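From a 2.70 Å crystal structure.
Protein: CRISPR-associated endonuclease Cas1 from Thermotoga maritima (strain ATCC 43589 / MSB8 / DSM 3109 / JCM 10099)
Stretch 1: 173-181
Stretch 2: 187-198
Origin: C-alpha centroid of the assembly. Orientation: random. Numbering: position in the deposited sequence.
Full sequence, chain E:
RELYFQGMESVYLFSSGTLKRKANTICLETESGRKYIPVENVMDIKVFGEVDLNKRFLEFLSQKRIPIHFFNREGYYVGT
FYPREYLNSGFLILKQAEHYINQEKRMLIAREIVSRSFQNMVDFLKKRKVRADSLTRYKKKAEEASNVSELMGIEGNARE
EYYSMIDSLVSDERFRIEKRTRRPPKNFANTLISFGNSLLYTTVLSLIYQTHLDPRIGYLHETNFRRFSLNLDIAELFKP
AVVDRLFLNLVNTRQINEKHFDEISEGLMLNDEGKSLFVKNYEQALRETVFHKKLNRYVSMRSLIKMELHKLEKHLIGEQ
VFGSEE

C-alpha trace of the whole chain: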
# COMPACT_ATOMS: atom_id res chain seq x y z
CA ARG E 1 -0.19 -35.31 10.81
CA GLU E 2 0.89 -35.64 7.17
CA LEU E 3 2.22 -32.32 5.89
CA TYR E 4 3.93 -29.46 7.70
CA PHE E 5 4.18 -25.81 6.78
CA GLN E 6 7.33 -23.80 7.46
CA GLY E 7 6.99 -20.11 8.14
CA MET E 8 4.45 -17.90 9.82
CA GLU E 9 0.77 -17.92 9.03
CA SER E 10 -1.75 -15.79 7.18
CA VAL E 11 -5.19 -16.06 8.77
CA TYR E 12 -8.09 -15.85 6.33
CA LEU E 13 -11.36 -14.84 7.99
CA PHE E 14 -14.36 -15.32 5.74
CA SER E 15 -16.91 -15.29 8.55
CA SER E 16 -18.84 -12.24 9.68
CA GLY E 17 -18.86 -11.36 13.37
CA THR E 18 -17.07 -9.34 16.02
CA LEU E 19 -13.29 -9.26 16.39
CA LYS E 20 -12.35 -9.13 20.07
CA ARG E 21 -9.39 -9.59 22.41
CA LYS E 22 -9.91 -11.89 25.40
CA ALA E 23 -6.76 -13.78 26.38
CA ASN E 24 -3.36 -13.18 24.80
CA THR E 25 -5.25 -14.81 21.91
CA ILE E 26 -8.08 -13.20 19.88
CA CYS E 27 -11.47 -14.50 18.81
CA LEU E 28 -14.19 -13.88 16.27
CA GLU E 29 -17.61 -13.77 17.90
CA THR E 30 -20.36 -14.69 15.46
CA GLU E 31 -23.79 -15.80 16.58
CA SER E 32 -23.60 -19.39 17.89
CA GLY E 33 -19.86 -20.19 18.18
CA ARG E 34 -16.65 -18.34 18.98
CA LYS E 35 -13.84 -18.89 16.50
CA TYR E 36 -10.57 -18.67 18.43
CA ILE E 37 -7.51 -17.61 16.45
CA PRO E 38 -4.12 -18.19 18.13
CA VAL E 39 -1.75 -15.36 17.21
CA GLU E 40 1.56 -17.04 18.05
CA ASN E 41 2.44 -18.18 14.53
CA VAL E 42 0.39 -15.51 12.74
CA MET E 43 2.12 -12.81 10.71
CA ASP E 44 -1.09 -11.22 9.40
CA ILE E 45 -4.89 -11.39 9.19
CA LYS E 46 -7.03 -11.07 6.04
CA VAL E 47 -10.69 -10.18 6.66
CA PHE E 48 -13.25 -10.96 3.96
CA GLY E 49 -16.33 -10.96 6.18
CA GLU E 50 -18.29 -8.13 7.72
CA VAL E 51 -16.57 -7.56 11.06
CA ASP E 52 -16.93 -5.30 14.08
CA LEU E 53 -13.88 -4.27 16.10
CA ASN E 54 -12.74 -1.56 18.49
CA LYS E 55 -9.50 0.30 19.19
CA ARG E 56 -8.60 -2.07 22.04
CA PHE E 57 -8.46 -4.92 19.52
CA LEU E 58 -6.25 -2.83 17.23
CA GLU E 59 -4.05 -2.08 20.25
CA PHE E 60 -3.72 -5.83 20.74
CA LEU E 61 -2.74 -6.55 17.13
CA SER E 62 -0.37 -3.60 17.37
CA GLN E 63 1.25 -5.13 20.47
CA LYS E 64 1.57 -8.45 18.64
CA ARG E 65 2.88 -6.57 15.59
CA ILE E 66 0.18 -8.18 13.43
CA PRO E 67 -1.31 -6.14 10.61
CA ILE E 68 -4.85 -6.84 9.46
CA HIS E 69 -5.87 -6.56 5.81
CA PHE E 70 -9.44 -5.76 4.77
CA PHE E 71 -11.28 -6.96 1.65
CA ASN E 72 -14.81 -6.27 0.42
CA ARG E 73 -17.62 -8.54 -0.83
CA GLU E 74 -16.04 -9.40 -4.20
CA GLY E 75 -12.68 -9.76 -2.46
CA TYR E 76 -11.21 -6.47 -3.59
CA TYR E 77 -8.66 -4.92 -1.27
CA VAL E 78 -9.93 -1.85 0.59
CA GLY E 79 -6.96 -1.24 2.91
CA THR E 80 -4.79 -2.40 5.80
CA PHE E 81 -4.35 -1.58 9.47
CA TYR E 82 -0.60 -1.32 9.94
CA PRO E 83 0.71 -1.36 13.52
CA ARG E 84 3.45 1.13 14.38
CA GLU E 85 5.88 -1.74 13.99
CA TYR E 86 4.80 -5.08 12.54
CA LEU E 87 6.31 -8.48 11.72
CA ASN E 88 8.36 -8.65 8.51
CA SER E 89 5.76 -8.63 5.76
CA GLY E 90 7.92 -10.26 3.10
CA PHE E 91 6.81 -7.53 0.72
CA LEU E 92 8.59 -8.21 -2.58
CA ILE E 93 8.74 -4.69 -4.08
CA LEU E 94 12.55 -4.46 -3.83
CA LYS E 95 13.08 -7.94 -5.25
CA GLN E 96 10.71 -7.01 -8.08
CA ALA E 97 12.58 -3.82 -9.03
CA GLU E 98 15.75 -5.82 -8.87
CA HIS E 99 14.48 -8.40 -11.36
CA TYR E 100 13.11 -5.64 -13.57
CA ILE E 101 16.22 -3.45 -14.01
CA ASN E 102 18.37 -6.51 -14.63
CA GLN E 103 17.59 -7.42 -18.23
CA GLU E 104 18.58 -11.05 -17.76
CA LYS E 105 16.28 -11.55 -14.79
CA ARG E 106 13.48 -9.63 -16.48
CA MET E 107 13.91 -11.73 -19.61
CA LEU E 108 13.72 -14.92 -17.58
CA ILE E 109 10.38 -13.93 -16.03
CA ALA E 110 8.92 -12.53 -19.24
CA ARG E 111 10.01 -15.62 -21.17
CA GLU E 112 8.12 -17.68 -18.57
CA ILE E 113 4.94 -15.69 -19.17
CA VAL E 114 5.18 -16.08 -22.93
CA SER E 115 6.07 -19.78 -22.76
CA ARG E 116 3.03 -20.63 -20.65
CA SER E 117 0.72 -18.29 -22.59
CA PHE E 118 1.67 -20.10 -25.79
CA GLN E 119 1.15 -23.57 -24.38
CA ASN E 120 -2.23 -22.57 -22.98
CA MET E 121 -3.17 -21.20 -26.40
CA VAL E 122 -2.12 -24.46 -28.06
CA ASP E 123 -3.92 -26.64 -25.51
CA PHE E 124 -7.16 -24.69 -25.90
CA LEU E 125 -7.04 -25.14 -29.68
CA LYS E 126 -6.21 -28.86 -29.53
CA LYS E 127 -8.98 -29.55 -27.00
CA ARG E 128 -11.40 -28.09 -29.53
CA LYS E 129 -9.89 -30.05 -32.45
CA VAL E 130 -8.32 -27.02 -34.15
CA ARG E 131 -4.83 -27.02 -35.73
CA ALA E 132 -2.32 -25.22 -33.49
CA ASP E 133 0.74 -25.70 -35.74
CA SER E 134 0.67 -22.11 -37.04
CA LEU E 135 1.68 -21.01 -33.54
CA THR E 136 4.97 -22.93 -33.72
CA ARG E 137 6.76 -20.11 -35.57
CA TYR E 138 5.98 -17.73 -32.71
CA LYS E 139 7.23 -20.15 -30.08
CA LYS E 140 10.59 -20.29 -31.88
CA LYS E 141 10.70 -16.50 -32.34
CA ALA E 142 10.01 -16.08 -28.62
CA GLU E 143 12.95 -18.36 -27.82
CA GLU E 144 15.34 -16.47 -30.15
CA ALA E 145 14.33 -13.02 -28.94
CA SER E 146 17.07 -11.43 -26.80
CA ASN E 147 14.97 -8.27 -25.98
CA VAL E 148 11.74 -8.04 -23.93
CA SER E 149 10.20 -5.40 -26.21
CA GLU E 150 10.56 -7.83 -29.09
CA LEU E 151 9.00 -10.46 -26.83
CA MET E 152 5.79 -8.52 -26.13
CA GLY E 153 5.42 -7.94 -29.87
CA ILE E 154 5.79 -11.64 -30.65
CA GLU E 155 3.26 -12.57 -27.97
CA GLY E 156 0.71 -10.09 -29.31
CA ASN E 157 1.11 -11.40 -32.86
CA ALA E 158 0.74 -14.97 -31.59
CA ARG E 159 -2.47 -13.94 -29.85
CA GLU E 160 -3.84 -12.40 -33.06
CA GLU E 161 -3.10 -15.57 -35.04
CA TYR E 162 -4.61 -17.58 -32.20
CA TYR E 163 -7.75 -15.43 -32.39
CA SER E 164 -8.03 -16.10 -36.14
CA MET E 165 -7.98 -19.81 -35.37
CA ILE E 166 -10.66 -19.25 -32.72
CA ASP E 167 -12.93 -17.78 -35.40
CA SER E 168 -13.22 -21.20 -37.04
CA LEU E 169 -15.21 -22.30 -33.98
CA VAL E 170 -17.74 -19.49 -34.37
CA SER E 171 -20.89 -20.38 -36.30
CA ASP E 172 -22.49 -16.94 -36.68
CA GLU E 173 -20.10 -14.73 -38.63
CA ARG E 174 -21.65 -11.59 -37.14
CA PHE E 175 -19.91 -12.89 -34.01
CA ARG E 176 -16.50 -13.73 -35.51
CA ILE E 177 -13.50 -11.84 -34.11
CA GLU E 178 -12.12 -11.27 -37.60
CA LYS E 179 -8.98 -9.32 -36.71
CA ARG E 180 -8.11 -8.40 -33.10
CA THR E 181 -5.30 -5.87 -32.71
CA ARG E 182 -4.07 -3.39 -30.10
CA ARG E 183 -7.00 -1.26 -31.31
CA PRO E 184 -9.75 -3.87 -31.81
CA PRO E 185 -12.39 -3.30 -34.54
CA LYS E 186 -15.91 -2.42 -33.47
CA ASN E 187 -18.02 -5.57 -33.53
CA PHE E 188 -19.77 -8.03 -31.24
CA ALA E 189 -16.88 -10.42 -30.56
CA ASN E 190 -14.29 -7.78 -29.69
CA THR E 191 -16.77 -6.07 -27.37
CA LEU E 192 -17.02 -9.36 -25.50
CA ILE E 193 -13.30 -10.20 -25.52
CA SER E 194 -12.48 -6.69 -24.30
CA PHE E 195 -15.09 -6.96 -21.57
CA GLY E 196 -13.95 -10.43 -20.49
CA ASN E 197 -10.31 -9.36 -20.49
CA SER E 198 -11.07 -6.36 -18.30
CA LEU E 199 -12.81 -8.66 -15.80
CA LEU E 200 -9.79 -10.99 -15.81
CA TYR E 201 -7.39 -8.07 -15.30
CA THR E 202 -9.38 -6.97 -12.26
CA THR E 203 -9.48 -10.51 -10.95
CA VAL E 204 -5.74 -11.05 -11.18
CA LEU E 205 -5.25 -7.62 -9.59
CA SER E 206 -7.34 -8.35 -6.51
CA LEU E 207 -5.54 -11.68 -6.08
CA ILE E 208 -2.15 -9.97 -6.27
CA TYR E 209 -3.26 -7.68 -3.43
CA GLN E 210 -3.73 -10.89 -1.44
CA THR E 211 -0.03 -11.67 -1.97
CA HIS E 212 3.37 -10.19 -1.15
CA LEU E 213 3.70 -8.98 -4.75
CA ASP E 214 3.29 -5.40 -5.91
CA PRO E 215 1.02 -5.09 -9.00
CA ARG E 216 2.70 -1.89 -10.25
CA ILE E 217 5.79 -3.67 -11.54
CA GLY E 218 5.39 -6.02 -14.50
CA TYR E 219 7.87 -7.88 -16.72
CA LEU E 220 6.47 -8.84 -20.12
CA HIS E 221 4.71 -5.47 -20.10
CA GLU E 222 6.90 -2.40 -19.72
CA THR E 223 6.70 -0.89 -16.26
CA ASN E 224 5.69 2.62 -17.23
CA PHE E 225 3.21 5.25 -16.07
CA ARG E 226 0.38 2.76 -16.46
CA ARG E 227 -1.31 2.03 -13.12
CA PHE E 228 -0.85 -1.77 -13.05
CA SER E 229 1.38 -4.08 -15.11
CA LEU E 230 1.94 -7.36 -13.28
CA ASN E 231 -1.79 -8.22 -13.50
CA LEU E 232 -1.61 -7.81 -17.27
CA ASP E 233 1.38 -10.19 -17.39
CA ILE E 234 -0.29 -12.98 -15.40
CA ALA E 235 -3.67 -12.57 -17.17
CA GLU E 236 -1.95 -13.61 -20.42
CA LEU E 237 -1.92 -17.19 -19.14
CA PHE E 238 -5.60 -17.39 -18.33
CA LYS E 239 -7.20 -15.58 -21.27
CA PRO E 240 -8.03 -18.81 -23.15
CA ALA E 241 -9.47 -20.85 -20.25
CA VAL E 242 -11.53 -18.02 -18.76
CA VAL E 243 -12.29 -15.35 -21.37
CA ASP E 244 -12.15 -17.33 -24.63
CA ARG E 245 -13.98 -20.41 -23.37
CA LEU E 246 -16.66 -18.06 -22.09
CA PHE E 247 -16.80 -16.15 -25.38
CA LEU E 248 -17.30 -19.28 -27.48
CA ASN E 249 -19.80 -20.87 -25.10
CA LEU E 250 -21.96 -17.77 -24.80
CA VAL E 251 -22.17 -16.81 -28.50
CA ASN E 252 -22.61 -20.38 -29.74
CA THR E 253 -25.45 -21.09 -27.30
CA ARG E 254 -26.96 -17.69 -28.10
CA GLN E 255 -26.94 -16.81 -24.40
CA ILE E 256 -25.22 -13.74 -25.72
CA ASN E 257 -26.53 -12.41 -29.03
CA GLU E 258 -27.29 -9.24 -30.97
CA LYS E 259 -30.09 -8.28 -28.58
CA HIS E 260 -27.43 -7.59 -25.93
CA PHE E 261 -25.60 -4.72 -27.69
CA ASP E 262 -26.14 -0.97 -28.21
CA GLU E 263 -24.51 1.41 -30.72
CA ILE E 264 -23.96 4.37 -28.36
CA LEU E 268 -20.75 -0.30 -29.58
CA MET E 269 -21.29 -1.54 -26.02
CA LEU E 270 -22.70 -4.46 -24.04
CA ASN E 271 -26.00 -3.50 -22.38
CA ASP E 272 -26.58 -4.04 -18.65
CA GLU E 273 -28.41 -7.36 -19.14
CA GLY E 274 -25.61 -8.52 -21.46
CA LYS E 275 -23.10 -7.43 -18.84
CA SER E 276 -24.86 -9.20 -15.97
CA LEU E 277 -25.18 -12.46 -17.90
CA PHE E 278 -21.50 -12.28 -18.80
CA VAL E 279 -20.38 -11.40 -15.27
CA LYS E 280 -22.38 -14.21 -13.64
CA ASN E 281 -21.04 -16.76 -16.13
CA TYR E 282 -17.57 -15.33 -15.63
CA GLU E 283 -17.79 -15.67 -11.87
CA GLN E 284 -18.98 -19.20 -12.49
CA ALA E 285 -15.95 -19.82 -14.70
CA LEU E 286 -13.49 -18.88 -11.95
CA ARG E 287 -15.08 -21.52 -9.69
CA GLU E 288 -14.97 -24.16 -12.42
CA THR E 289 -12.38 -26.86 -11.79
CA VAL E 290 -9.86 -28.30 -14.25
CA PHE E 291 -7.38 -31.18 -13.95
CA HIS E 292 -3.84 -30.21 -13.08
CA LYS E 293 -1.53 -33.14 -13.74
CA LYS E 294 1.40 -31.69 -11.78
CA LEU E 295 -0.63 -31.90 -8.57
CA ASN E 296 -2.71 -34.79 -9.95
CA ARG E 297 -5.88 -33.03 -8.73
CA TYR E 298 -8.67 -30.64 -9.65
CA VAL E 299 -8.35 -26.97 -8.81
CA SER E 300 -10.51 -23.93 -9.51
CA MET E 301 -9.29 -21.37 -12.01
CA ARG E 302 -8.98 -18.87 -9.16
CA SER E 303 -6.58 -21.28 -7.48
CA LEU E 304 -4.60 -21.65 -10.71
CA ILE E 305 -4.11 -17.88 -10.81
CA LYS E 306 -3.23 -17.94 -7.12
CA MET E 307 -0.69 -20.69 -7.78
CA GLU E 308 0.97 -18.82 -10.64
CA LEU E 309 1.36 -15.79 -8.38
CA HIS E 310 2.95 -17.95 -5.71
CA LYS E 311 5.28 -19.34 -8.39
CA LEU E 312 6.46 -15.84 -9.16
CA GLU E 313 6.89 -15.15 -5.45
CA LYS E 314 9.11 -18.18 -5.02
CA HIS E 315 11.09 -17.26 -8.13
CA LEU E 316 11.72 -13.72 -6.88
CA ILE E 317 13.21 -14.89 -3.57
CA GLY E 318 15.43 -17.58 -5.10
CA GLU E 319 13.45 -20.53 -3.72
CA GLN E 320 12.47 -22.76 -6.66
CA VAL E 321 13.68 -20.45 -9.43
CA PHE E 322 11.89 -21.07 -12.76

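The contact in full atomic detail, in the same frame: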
# COMPACT_ATOMS: atom_id res chain seq x y z
N GLU E 173 -21.24 -15.55 -38.24
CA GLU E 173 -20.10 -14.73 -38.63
C GLU E 173 -20.24 -13.29 -38.14
O GLU E 173 -19.24 -12.57 -38.05
CB GLU E 173 -19.87 -14.77 -40.14
CG GLU E 173 -21.10 -15.04 -40.99
CD GLU E 173 -20.76 -15.10 -42.47
OE1 GLU E 173 -20.81 -16.21 -43.05
OE2 GLU E 173 -20.46 -14.04 -43.06
N ARG E 174 -21.46 -12.88 -37.79
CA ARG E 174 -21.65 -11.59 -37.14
C ARG E 174 -20.86 -11.54 -35.83
O ARG E 174 -20.52 -10.47 -35.33
CB ARG E 174 -23.13 -11.32 -36.85
CG ARG E 174 -24.00 -11.10 -38.07
CD ARG E 174 -25.45 -10.94 -37.66
NE ARG E 174 -25.90 -12.05 -36.81
CZ ARG E 174 -27.15 -12.21 -36.38
NH1 ARG E 174 -28.09 -11.34 -36.72
NH2 ARG E 174 -27.46 -13.25 -35.62
N PHE E 175 -20.63 -12.72 -35.27
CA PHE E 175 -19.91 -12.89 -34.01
C PHE E 175 -18.45 -13.33 -34.13
O PHE E 175 -17.83 -13.65 -33.12
CB PHE E 175 -20.69 -13.85 -33.12
CG PHE E 175 -21.93 -13.25 -32.57
CD1 PHE E 175 -23.12 -13.29 -33.29
CD2 PHE E 175 -21.92 -12.59 -31.35
CE1 PHE E 175 -24.26 -12.71 -32.79
CE2 PHE E 175 -23.06 -12.01 -30.84
CZ PHE E 175 -24.23 -12.07 -31.57
N ARG E 176 -17.92 -13.42 -35.34
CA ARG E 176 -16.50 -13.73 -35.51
C ARG E 176 -15.61 -12.55 -35.10
O ARG E 176 -15.98 -11.38 -35.28
CB ARG E 176 -16.18 -14.14 -36.95
CG ARG E 176 -16.89 -15.42 -37.36
CD ARG E 176 -16.35 -16.02 -38.64
NE ARG E 176 -16.85 -17.37 -38.81
CZ ARG E 176 -16.22 -18.33 -39.49
NH1 ARG E 176 -15.04 -18.07 -40.06
NH2 ARG E 176 -16.75 -19.53 -39.59
N ILE E 177 -14.45 -12.86 -34.54
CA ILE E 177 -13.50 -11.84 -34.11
C ILE E 177 -12.93 -11.08 -35.30
O ILE E 177 -12.63 -9.89 -35.20
CB ILE E 177 -12.34 -12.46 -33.32
CG1 ILE E 177 -12.89 -13.34 -32.18
CG2 ILE E 177 -11.40 -11.38 -32.79
CD1 ILE E 177 -11.85 -14.24 -31.56
N GLU E 178 -12.84 -11.77 -36.44
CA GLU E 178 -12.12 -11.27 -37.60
C GLU E 178 -10.68 -10.99 -37.18
O GLU E 178 -9.92 -11.91 -36.86
CB GLU E 178 -12.79 -10.02 -38.18
CG GLU E 178 -14.19 -10.27 -38.73
CD GLU E 178 -14.22 -11.31 -39.84
OE1 GLU E 178 -13.42 -11.18 -40.80
OE2 GLU E 178 -15.04 -12.25 -39.77
N LYS E 179 -10.29 -9.72 -37.19
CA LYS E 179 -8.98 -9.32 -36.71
C LYS E 179 -9.08 -8.67 -35.32
O LYS E 179 -9.90 -7.79 -35.12
CB LYS E 179 -8.35 -8.37 -37.72
CG LYS E 179 -6.91 -7.96 -37.47
CD LYS E 179 -6.48 -7.06 -38.65
CE LYS E 179 -5.03 -6.62 -38.57
NZ LYS E 179 -4.08 -7.73 -38.81
N ARG E 180 -8.28 -9.13 -34.36
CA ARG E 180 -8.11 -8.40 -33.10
C ARG E 180 -6.70 -7.86 -32.94
O ARG E 180 -5.73 -8.63 -32.87
CB ARG E 180 -8.44 -9.26 -31.87
CG ARG E 180 -8.26 -8.47 -30.56
CD ARG E 180 -8.91 -9.16 -29.37
NE ARG E 180 -8.88 -8.34 -28.16
CZ ARG E 180 -9.89 -7.58 -27.73
NH1 ARG E 180 -11.01 -7.53 -28.43
NH2 ARG E 180 -9.77 -6.88 -26.61
N THR E 181 -6.59 -6.54 -32.86
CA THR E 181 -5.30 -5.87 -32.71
C THR E 181 -5.26 -5.06 -31.42
O THR E 181 -6.15 -5.16 -30.58
CB THR E 181 -5.01 -4.95 -33.91
OG1 THR E 181 -6.07 -4.01 -34.07
CG2 THR E 181 -4.88 -5.77 -35.18
N ASN E 187 -17.07 -4.51 -33.21
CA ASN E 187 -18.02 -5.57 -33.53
C ASN E 187 -18.37 -6.34 -32.27
O ASN E 187 -17.82 -6.07 -31.20
CB ASN E 187 -17.47 -6.51 -34.61
CG ASN E 187 -16.17 -7.19 -34.22
OD1 ASN E 187 -15.81 -7.26 -33.04
ND2 ASN E 187 -15.48 -7.74 -35.20
N PHE E 188 -19.26 -7.32 -32.40
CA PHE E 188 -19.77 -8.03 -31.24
C PHE E 188 -18.65 -8.74 -30.47
O PHE E 188 -18.49 -8.54 -29.27
CB PHE E 188 -20.84 -9.03 -31.65
CG PHE E 188 -22.07 -8.39 -32.22
CD1 PHE E 188 -22.51 -7.16 -31.77
CD2 PHE E 188 -22.80 -9.03 -33.21
CE1 PHE E 188 -23.64 -6.57 -32.29
CE2 PHE E 188 -23.94 -8.45 -33.74
CZ PHE E 188 -24.36 -7.22 -33.27
N ALA E 189 -17.88 -9.56 -31.18
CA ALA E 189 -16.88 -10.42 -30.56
C ALA E 189 -15.82 -9.64 -29.79
O ALA E 189 -15.48 -10.01 -28.67
CB ALA E 189 -16.23 -11.30 -31.62
N ASN E 190 -15.31 -8.56 -30.37
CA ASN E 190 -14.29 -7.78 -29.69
C ASN E 190 -14.84 -7.00 -28.49
O ASN E 190 -14.11 -6.71 -27.54
CB ASN E 190 -13.59 -6.83 -30.66
CG ASN E 190 -12.63 -7.55 -31.58
OD1 ASN E 190 -11.61 -8.08 -31.14
ND2 ASN E 190 -12.94 -7.57 -32.88
N THR E 191 -16.12 -6.68 -28.52
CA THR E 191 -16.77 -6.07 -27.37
C THR E 191 -16.78 -7.05 -26.20
O THR E 191 -16.59 -6.66 -25.05
CB THR E 191 -18.21 -5.64 -27.69
OG1 THR E 191 -18.19 -4.65 -28.72
CG2 THR E 191 -18.88 -5.06 -26.45
N LEU E 192 -17.01 -8.32 -26.51
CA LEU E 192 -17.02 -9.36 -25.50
C LEU E 192 -15.62 -9.67 -24.98
O LEU E 192 -15.39 -9.70 -23.76
CB LEU E 192 -17.66 -10.63 -26.06
CG LEU E 192 -19.17 -10.56 -26.25
CD1 LEU E 192 -19.66 -11.77 -27.02
CD2 LEU E 192 -19.89 -10.45 -24.91
N ILE E 193 -14.68 -9.90 -25.90
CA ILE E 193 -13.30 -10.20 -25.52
C ILE E 193 -12.72 -9.08 -24.66
O ILE E 193 -12.11 -9.34 -23.62
CB ILE E 193 -12.41 -10.42 -26.76
CG1 ILE E 193 -12.96 -11.55 -27.63
CG2 ILE E 193 -10.97 -10.71 -26.34
CD1 ILE E 193 -13.03 -12.88 -26.92
N SER E 194 -12.94 -7.83 -25.07
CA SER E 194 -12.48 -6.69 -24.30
C SER E 194 -13.09 -6.69 -22.91
O SER E 194 -12.40 -6.46 -21.92
CB SER E 194 -12.81 -5.38 -25.01
OG SER E 194 -12.00 -5.22 -26.16
N PHE E 195 -14.40 -6.95 -22.85
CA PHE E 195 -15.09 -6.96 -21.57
C PHE E 195 -14.57 -8.08 -20.67
O PHE E 195 -14.27 -7.85 -19.50
CB PHE E 195 -16.60 -7.10 -21.78
CG PHE E 195 -17.38 -7.03 -20.50
CD1 PHE E 195 -17.55 -5.82 -19.85
CD2 PHE E 195 -17.93 -8.17 -19.95
CE1 PHE E 195 -18.27 -5.75 -18.65
CE2 PHE E 195 -18.65 -8.12 -18.77
CZ PHE E 195 -18.82 -6.90 -18.12
N GLY E 196 -14.47 -9.29 -21.22
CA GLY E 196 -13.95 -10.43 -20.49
C GLY E 196 -12.53 -10.19 -19.99
O GLY E 196 -12.22 -10.48 -18.83
N ASN E 197 -11.68 -9.67 -20.87
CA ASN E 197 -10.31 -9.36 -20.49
C ASN E 197 -10.23 -8.40 -19.32
O ASN E 197 -9.46 -8.61 -18.38
CB ASN E 197 -9.54 -8.79 -21.68
CG ASN E 197 -9.06 -9.87 -22.61
OD1 ASN E 197 -9.26 -11.06 -22.36
ND2 ASN E 197 -8.43 -9.46 -23.71
N SER E 198 -11.03 -7.34 -19.38
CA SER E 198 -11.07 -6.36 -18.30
C SER E 198 -11.43 -7.03 -16.97
O SER E 198 -10.80 -6.76 -15.95
CB SER E 198 -12.05 -5.24 -18.62
OG SER E 198 -13.38 -5.63 -18.32
O HOH W 1 -17.91 -9.74 -34.03
O HOH W 2 -20.84 -7.13 -34.83
O HOH W 3 -8.37 -6.42 -24.03

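The contact joins a short, mostly irregular segment, residues 173-181, to the first turns of a helix that begins at residue 188. About 582 Å² of surface is buried, counting both sides, and the CA atoms nearest each other across the stretches are those of Ile177 and Ala189, 5.1 Å apart.

Asn187 occupies the N-cap of the helix. Its OD1 accepts a hydrogen bond from the backbone N of Asn190 at 3.0 Å, satisfying an amide that has no carbonyl one turn earlier to bond to. Asparagine suits this position because its short side chain can fold back over the first turn, and the same OD1 also receives Asn190 ND2 at 2.9 Å. This second bond helps to orient the Asn190 amide.

Phe188, in the m rotamer, begins the helix and points toward the other stretch. Its CB lies 3.7 Å from Phe175 CD2, and the two rings meet obliquely, with centroids 4.9 Å apart and planes at 33°. Phe188 CD2 covers one face of the buried Phe175 ring, so Phe188 helps to bury the Phe175 ring while remaining partly exposed itself. The first-turn amides, which no helical carbonyl can satisfy, turn to water. Phe188 N donates to water 2 at 2.9 Å, and Ala189 N donates to water 1 at 2.9 Å. Water 1 in turn donates to Arg174 O at 3.0 Å and to Arg176 O at 2.8 Å, bridging the helix start to the loop backbone.

Ala189 sits where the CA traces are closest. Its CB is 3.2 Å from Phe175 O, 3.7 Å from Ile177 CA and 4.0 Å from Ile177 CG1. A lone methyl fits this narrow space, filling it while letting the backbones approach, and Ile177 adds a branched apolar side chain to the buried patch.

Asn190 uses both ends of its amide. ND2 donates a weak hydrogen bond to Ile177 O at 3.3 Å, while OD1 accepts Arg180 NH1 at 2.8 Å. An amide, being donor and acceptor at once, can therefore answer a backbone carbonyl and a guanidinium in the same buried site. Arg180 NH1 also makes a weak bond to the backbone O of Asn190, at 3.3 Å.

Thr191 points away, leaving the next contact to Ile193, whose CG2 lies over one face of the Arg180 guanidinium, 3.6 Å from CZ. The flat face of this group tolerates an apolar neighbour, while its polar edge remains free for hydrogen bonds. At that edge, Ser194 OG accepts Arg180 NH2 at 2.8 Å and itself donates to Asn190 O at 2.9 Å, so the small hydroxyl links arginine to helix backbone. Arg180 reaches these partners because its side chain is extended, with chi1 to chi3 all t, and it loses more area to the contact than any other residue.

One turn beyond Ile193, Asn197 ends the interface: its ND2 and Arg180 NH2 both donate to water 3, at 3.1 and 3.0 Å respectively.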